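Local coordinates for protein NUDIX hydrolase (Nitrosomonas europaea, PDB 2B0V) that probably hydrolyses nucleoside di- and triphosphates and thiamine diphosphate, with magnesium as cofactor, as a monomeric Nudix hydrolase of the NudJ subfamily, at residues I15-I27 with G105-I117. Sequence-based numbering, arbitrary orientation. Where two conformers were deposited one is given.
Sequences IEQDDKYLLVEEI and GIVRAAWFSIDEI
W111 lies across the hairpin formed by strands 8-17 and 20-26, and more of its surface is buried by 15-27 than that of any other residue of 105-117. Its CG stands anti to the carbonyl carbon (chi1 -65°), which carries the indole from strand 106-113 over its cross-strand neighbour L22. From the base outward, CB meets CB of K20; W111 CE3 comes 3.5 Å from L22 N, with K20 O near the ring plane at the edge; CZ3 reaches Q17 CB, and W111 CH2 touches I15 CG2 at 3.8 Å. L22 CB sits over one face, 3.8 Å from the centroid of the six-membered ring in a CH-pi contact, while L22 CD1 lies 3.9 Å from W111 NE1. V93 of strand 82-96 touches this same cluster.

Between the strands the backbones run antiparallel, Y21 pairing with F112 and L23 with A110 through two hydrogen bonds each. At E25 the ladder shifts by one residue in a classic beta bulge: E25 O accepts a 2.7 Å bond from V107 N and a weak one from R108 N, and beyond it I27 N donates to G105 O. In one of two modelled conformers R108 NH1 also forms a salt bridge with E25 OE1 at 2.8 Å, carboxylate and guanidinium turned 72° apart and the N-H bent to 134°. OE2 of E25 approaches the edge of the F112 ring.

On the face of Y21, L23, E25 and F112, L23 CD1 packs 3.6 Å from I117 CG1, tying the strand to helix 114-119, which starts at the capping box of S113 and E116. The contact thus binds an edge of the Nudix-domain sheet to its following helix: backbone bonds set the register, hydrocarbon and aromatic packing lies on both faces, and the ion pair is probably a part-time addition.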
loop_
_atom_site.group_PDB
_atom_site.type_symbol
_atom_site.label_atom_id
_atom_site.label_comp_id
_atom_site.label_asym_id
_atom_site.label_seq_id
_atom_site.Cartn_x
_atom_site.Cartn_y
_atom_site.Cartn_z
ATOM N N ILE A 15 -4.451 3.638 4.788
ATOM C CA ILE A 15 -4.923 5.018 4.972
ATOM C C ILE A 15 -6.393 4.946 5.370
ATOM O O ILE A 15 -7.235 4.634 4.541
ATOM C CB ILE A 15 -4.770 5.826 3.660
ATOM C CG1 ILE A 15 -3.283 5.911 3.260
ATOM C CG2 ILE A 15 -5.340 7.262 3.855
ATOM C CD1 ILE A 15 -3.075 6.114 1.748
ATOM N N GLU A 16 -6.680 5.230 6.638
ATOM C CA GLU A 16 -8.026 5.069 7.247
ATOM C C GLU A 16 -8.492 6.424 7.718
ATOM O O GLU A 16 -7.763 7.123 8.418
ATOM C CB GLU A 16 -7.950 4.119 8.458
ATOM C CG GLU A 16 -9.299 3.779 9.122
ATOM C CD GLU A 16 -9.492 4.539 10.426
ATOM O OE1 GLU A 16 -8.544 4.534 11.259
ATOM O OE2 GLU A 16 -10.583 5.162 10.603
ATOM N N GLN A 17 -9.699 6.793 7.324
ATOM C CA GLN A 17 -10.294 8.058 7.705
ATOM C C GLN A 17 -11.758 7.752 7.949
ATOM O O GLN A 17 -12.458 7.265 7.050
ATOM C CB GLN A 17 -10.089 9.078 6.577
ATOM C CG GLN A 17 -10.426 10.522 6.905
ATOM C CD GLN A 17 -10.058 11.484 5.758
ATOM O OE1 GLN A 17 -9.040 11.310 5.060
ATOM N NE2 GLN A 17 -10.870 12.523 5.588
ATOM N N ASP A 18 -12.196 7.963 9.195
ATOM C CA ASP A 18 -13.571 7.670 9.611
ATOM C C ASP A 18 -14.068 6.255 9.209
ATOM O O ASP A 18 -15.173 6.105 8.656
ATOM C CB ASP A 18 -14.554 8.745 9.094
ATOM C CG ASP A 18 -14.125 10.192 9.439
ATOM O OD1 ASP A 18 -13.510 10.461 10.509
ATOM O OD2 ASP A 18 -14.437 11.088 8.622
ATOM N N ASP A 19 -13.249 5.235 9.496
ATOM C CA ASP A 19 -13.613 3.816 9.293
ATOM C C ASP A 19 -13.720 3.414 7.812
ATOM O O ASP A 19 -14.233 2.349 7.496
ATOM C CB ASP A 19 -14.888 3.430 10.085
ATOM C CG ASP A 19 -14.825 3.889 11.533
ATOM O OD1 ASP A 19 -13.904 3.460 12.252
ATOM O OD2 ASP A 19 -15.672 4.704 11.937
ATOM N N LYS A 20 -13.190 4.251 6.920
ATOM C CA LYS A 20 -13.004 3.873 5.512
ATOM C C LYS A 20 -11.537 3.904 5.113
ATOM O O LYS A 20 -10.739 4.667 5.693
ATOM C CB LYS A 20 -13.783 4.807 4.607
ATOM C CG LYS A 20 -15.275 4.823 4.914
ATOM C CD LYS A 20 -16.008 5.474 3.806
ATOM C CE LYS A 20 -17.509 5.588 4.097
ATOM N NZ LYS A 20 -17.682 6.435 5.313
ATOM N N TYR A 21 -11.179 3.074 4.137
ATOM C CA TYR A 21 -9.780 2.947 3.715
ATOM C C TYR A 21 -9.617 3.360 2.263
ATOM O O TYR A 21 -10.405 2.956 1.421
ATOM C CB TYR A 21 -9.300 1.506 3.867
ATOM C CG TYR A 21 -9.312 1.018 5.293
ATOM C CD1 TYR A 21 -8.167 1.113 6.074
ATOM C CD2 TYR A 21 -10.464 0.465 5.854
ATOM C CE1 TYR A 21 -8.160 0.664 7.403
ATOM C CE2 TYR A 21 -10.477 0.007 7.180
ATOM C CZ TYR A 21 -9.329 0.113 7.945
ATOM O OH TYR A 21 -9.346 -0.336 9.250
ATOM N N LEU A 22 -8.566 4.147 1.974
ATOM C CA LEU A 22 -8.247 4.506 0.602
ATOM C C LEU A 22 -7.515 3.346 -0.087
ATOM O O LEU A 22 -6.357 3.023 0.271
ATOM C CB LEU A 22 -7.337 5.761 0.559
ATOM C CG LEU A 22 -7.066 6.360 -0.822
ATOM C CD1 LEU A 22 -8.346 6.757 -1.581
ATOM C CD2 LEU A 22 -6.091 7.563 -0.639
ATOM N N LEU A 23 -8.176 2.761 -1.098
ATOM C CA LEU A 23 -7.663 1.612 -1.824
ATOM C C LEU A 23 -7.688 1.908 -3.283
ATOM O O LEU A 23 -8.364 2.856 -3.730
ATOM C CB LEU A 23 -8.522 0.367 -1.555
ATOM C CG LEU A 23 -8.604 -0.129 -0.097
ATOM C CD1 LEU A 23 -9.606 -1.328 0.050
ATOM C CD2 LEU A 23 -7.195 -0.468 0.507
ATOM N N VAL A 24 -7.021 1.067 -4.048
ATOM C CA VAL A 24 -7.070 1.223 -5.493
ATOM C C VAL A 24 -7.682 -0.006 -6.134
ATOM O O VAL A 24 -7.472 -1.118 -5.655
ATOM C CB VAL A 24 -5.675 1.514 -6.122
ATOM C CG1 VAL A 24 -5.131 2.869 -5.650
ATOM C CG2 VAL A 24 -4.699 0.383 -5.837
ATOM N N GLU A 25 -8.465 0.206 -7.200
ATOM C CA GLU A 25 -8.803 -0.872 -8.124
ATOM C C GLU A 25 -7.809 -0.775 -9.269
ATOM O O GLU A 25 -7.608 0.293 -9.849
ATOM C CB GLU A 25 -10.250 -0.741 -8.612
ATOM C CG GLU A 25 -11.201 -0.890 -7.432
ATOM C CD GLU A 25 -12.673 -0.759 -7.792
ATOM O OE1 GLU A 25 -13.003 -0.065 -8.787
ATOM O OE2 GLU A 25 -13.479 -1.386 -7.076
ATOM N N GLU A 26 -7.146 -1.889 -9.553
ATOM C CA GLU A 26 -6.012 -1.891 -10.476
ATOM C C GLU A 26 -6.044 -3.150 -11.340
ATOM O O GLU A 26 -6.668 -4.154 -10.984
ATOM C CB GLU A 26 -4.688 -1.825 -9.696
ATOM C CG GLU A 26 -4.453 -3.072 -8.811
ATOM C CD GLU A 26 -3.282 -2.880 -7.861
ATOM O OE1 GLU A 26 -2.858 -1.702 -7.666
ATOM O OE2 GLU A 26 -2.815 -3.907 -7.315
ATOM N N ILE A 27 -5.406 -3.057 -12.497
ATOM C CA ILE A 27 -5.299 -4.211 -13.388
ATOM C C ILE A 27 -3.801 -4.502 -13.497
ATOM O O ILE A 27 -3.107 -3.859 -14.295
ATOM C CB ILE A 27 -5.914 -3.909 -14.757
ATOM C CG1 ILE A 27 -7.385 -3.507 -14.584
ATOM C CG2 ILE A 27 -5.767 -5.107 -15.672
ATOM C CD1 ILE A 27 -8.085 -3.093 -15.882
ATOM N N GLY A 105 -2.684 1.522 -15.232
ATOM C CA GLY A 105 -3.078 0.259 -14.565
ATOM C C GLY A 105 -4.012 0.516 -13.395
ATOM O O GLY A 105 -4.711 -0.408 -12.933
ATOM N N ILE A 106 -4.017 1.747 -12.897
ATOM C CA ILE A 106 -4.955 2.152 -11.850
ATOM C C ILE A 106 -6.293 2.501 -12.511
ATOM O O ILE A 106 -6.377 3.403 -13.359
ATOM C CB ILE A 106 -4.437 3.356 -10.978
ATOM C CG1 ILE A 106 -3.101 3.046 -10.270
ATOM C CG2 ILE A 106 -5.465 3.770 -9.940
ATOM C CD1 ILE A 106 -3.187 1.837 -9.341
ATOM N N VAL A 107 -7.337 1.773 -12.138
ATOM C CA VAL A 107 -8.693 2.094 -12.631
ATOM C C VAL A 107 -9.280 3.282 -11.868
ATOM O O VAL A 107 -9.734 4.283 -12.475
ATOM C CB VAL A 107 -9.617 0.868 -12.530
ATOM C CG1 VAL A 107 -11.044 1.275 -12.979
ATOM C CG2 VAL A 107 -9.062 -0.325 -13.370
ATOM N N ARG A 108 -9.225 3.203 -10.547
ATOM C CA ARG A 108 -9.643 4.318 -9.703
ATOM C C ARG A 108 -9.169 4.102 -8.271
ATOM O O ARG A 108 -8.831 2.983 -7.857
ATOM C CB ARG A 108 -11.159 4.566 -9.775
ATOM C CG ARG A 108 -12.019 3.427 -9.331
ATOM C CD ARG A 108 -13.517 3.693 -9.619
ATOM N NE ARG A 108 -13.844 3.542 -11.035
ATOM C CZ ARG A 108 -14.132 2.394 -11.646
ATOM N NH1 ARG A 108 -14.152 1.239 -10.981
ATOM N NH2 ARG A 108 -14.401 2.403 -12.951
ATOM N N ALA A 109 -9.050 5.203 -7.538
ATOM C CA ALA A 109 -8.724 5.114 -6.111
ATOM C C ALA A 109 -9.968 5.606 -5.404
ATOM O O ALA A 109 -10.524 6.644 -5.812
ATOM C CB ALA A 109 -7.510 6.004 -5.780
ATOM N N ALA A 110 -10.426 4.889 -4.381
ATOM C CA ALA A 110 -11.648 5.268 -3.697
ATOM C C ALA A 110 -11.627 4.826 -2.247
ATOM O O ALA A 110 -10.718 4.071 -1.845
ATOM C CB ALA A 110 -12.876 4.643 -4.430
ATOM N N TRP A 111 -12.625 5.272 -1.480
ATOM C CA TRP A 111 -12.686 4.936 -0.045
ATOM C C TRP A 111 -13.663 3.809 0.198
ATOM O O TRP A 111 -14.828 3.915 -0.244
ATOM C CB TRP A 111 -13.125 6.151 0.763
ATOM C CG TRP A 111 -12.090 7.273 0.701
ATOM C CD1 TRP A 111 -11.998 8.272 -0.242
ATOM C CD2 TRP A 111 -11.031 7.499 1.630
ATOM N NE1 TRP A 111 -10.935 9.100 0.047
ATOM C CE2 TRP A 111 -10.330 8.655 1.198
ATOM C CE3 TRP A 111 -10.599 6.832 2.790
ATOM C CZ2 TRP A 111 -9.175 9.132 1.881
ATOM C CZ3 TRP A 111 -9.487 7.328 3.471
ATOM C CH2 TRP A 111 -8.816 8.476 3.017
ATOM N N PHE A 112 -13.207 2.751 0.890
ATOM C CA PHE A 112 -14.076 1.584 1.115
ATOM C C PHE A 112 -14.231 1.284 2.608
ATOM O O PHE A 112 -13.253 1.301 3.352
ATOM C CB PHE A 112 -13.463 0.334 0.457
ATOM C CG PHE A 112 -13.333 0.408 -1.017
ATOM C CD1 PHE A 112 -14.276 -0.246 -1.840
ATOM C CD2 PHE A 112 -12.244 1.091 -1.620
ATOM C CE1 PHE A 112 -14.105 -0.215 -3.232
ATOM C CE2 PHE A 112 -12.091 1.115 -2.995
ATOM C CZ PHE A 112 -13.030 0.479 -3.805
ATOM N N SER A 113 -15.440 0.926 3.021
ATOM C CA SER A 113 -15.689 0.482 4.397
ATOM C C SER A 113 -15.217 -0.966 4.585
ATOM O O SER A 113 -15.052 -1.706 3.609
ATOM C CB SER A 113 -17.197 0.531 4.668
ATOM O OG SER A 113 -17.849 -0.438 3.853
ATOM N N ILE A 114 -15.042 -1.396 5.837
ATOM C CA ILE A 114 -14.609 -2.775 6.069
ATOM C C ILE A 114 -15.586 -3.783 5.428
ATOM O O ILE A 114 -15.159 -4.808 4.875
ATOM C CB ILE A 114 -14.398 -3.070 7.575
ATOM C CG1 ILE A 114 -13.654 -4.392 7.744
ATOM C CG2 ILE A 114 -15.722 -3.058 8.355
ATOM C CD1 ILE A 114 -12.312 -4.392 7.105
ATOM N N ASP A 115 -16.892 -3.505 5.503
ATOM C CA ASP A 115 -17.866 -4.442 4.930
ATOM C C ASP A 115 -17.634 -4.624 3.432
ATOM O O ASP A 115 -17.677 -5.751 2.924
ATOM C CB ASP A 115 -19.311 -4.008 5.212
ATOM C CG ASP A 115 -19.736 -4.350 6.625
ATOM O OD1 ASP A 115 -18.849 -4.691 7.448
ATOM O OD2 ASP A 115 -20.944 -4.294 6.926
ATOM N N GLU A 116 -17.385 -3.509 2.742
ATOM C CA GLU A 116 -17.183 -3.539 1.301
ATOM C C GLU A 116 -15.903 -4.291 0.953
ATOM O O GLU A 116 -15.851 -5.077 -0.016
ATOM C CB GLU A 116 -17.130 -2.112 0.732
ATOM C CG GLU A 116 -18.498 -1.350 0.831
ATOM C CD GLU A 116 -18.443 0.214 0.633
ATOM O OE1 GLU A 116 -17.411 0.924 0.795
ATOM O OE2 GLU A 116 -19.512 0.788 0.303
ATOM N N ILE A 117 -14.855 -4.027 1.736
ATOM C CA ILE A 117 -13.574 -4.697 1.503
ATOM C C ILE A 117 -13.737 -6.205 1.694
ATOM O O ILE A 117 -13.321 -7.010 0.842
ATOM C CB ILE A 117 -12.488 -4.125 2.452
ATOM C CG1 ILE A 117 -12.231 -2.650 2.115
ATOM C CG2 ILE A 117 -11.166 -4.884 2.324
ATOM C CD1 ILE A 117 -11.480 -1.889 3.240
HETATM O O HOH W 1 -15.244 0.148 8.099
#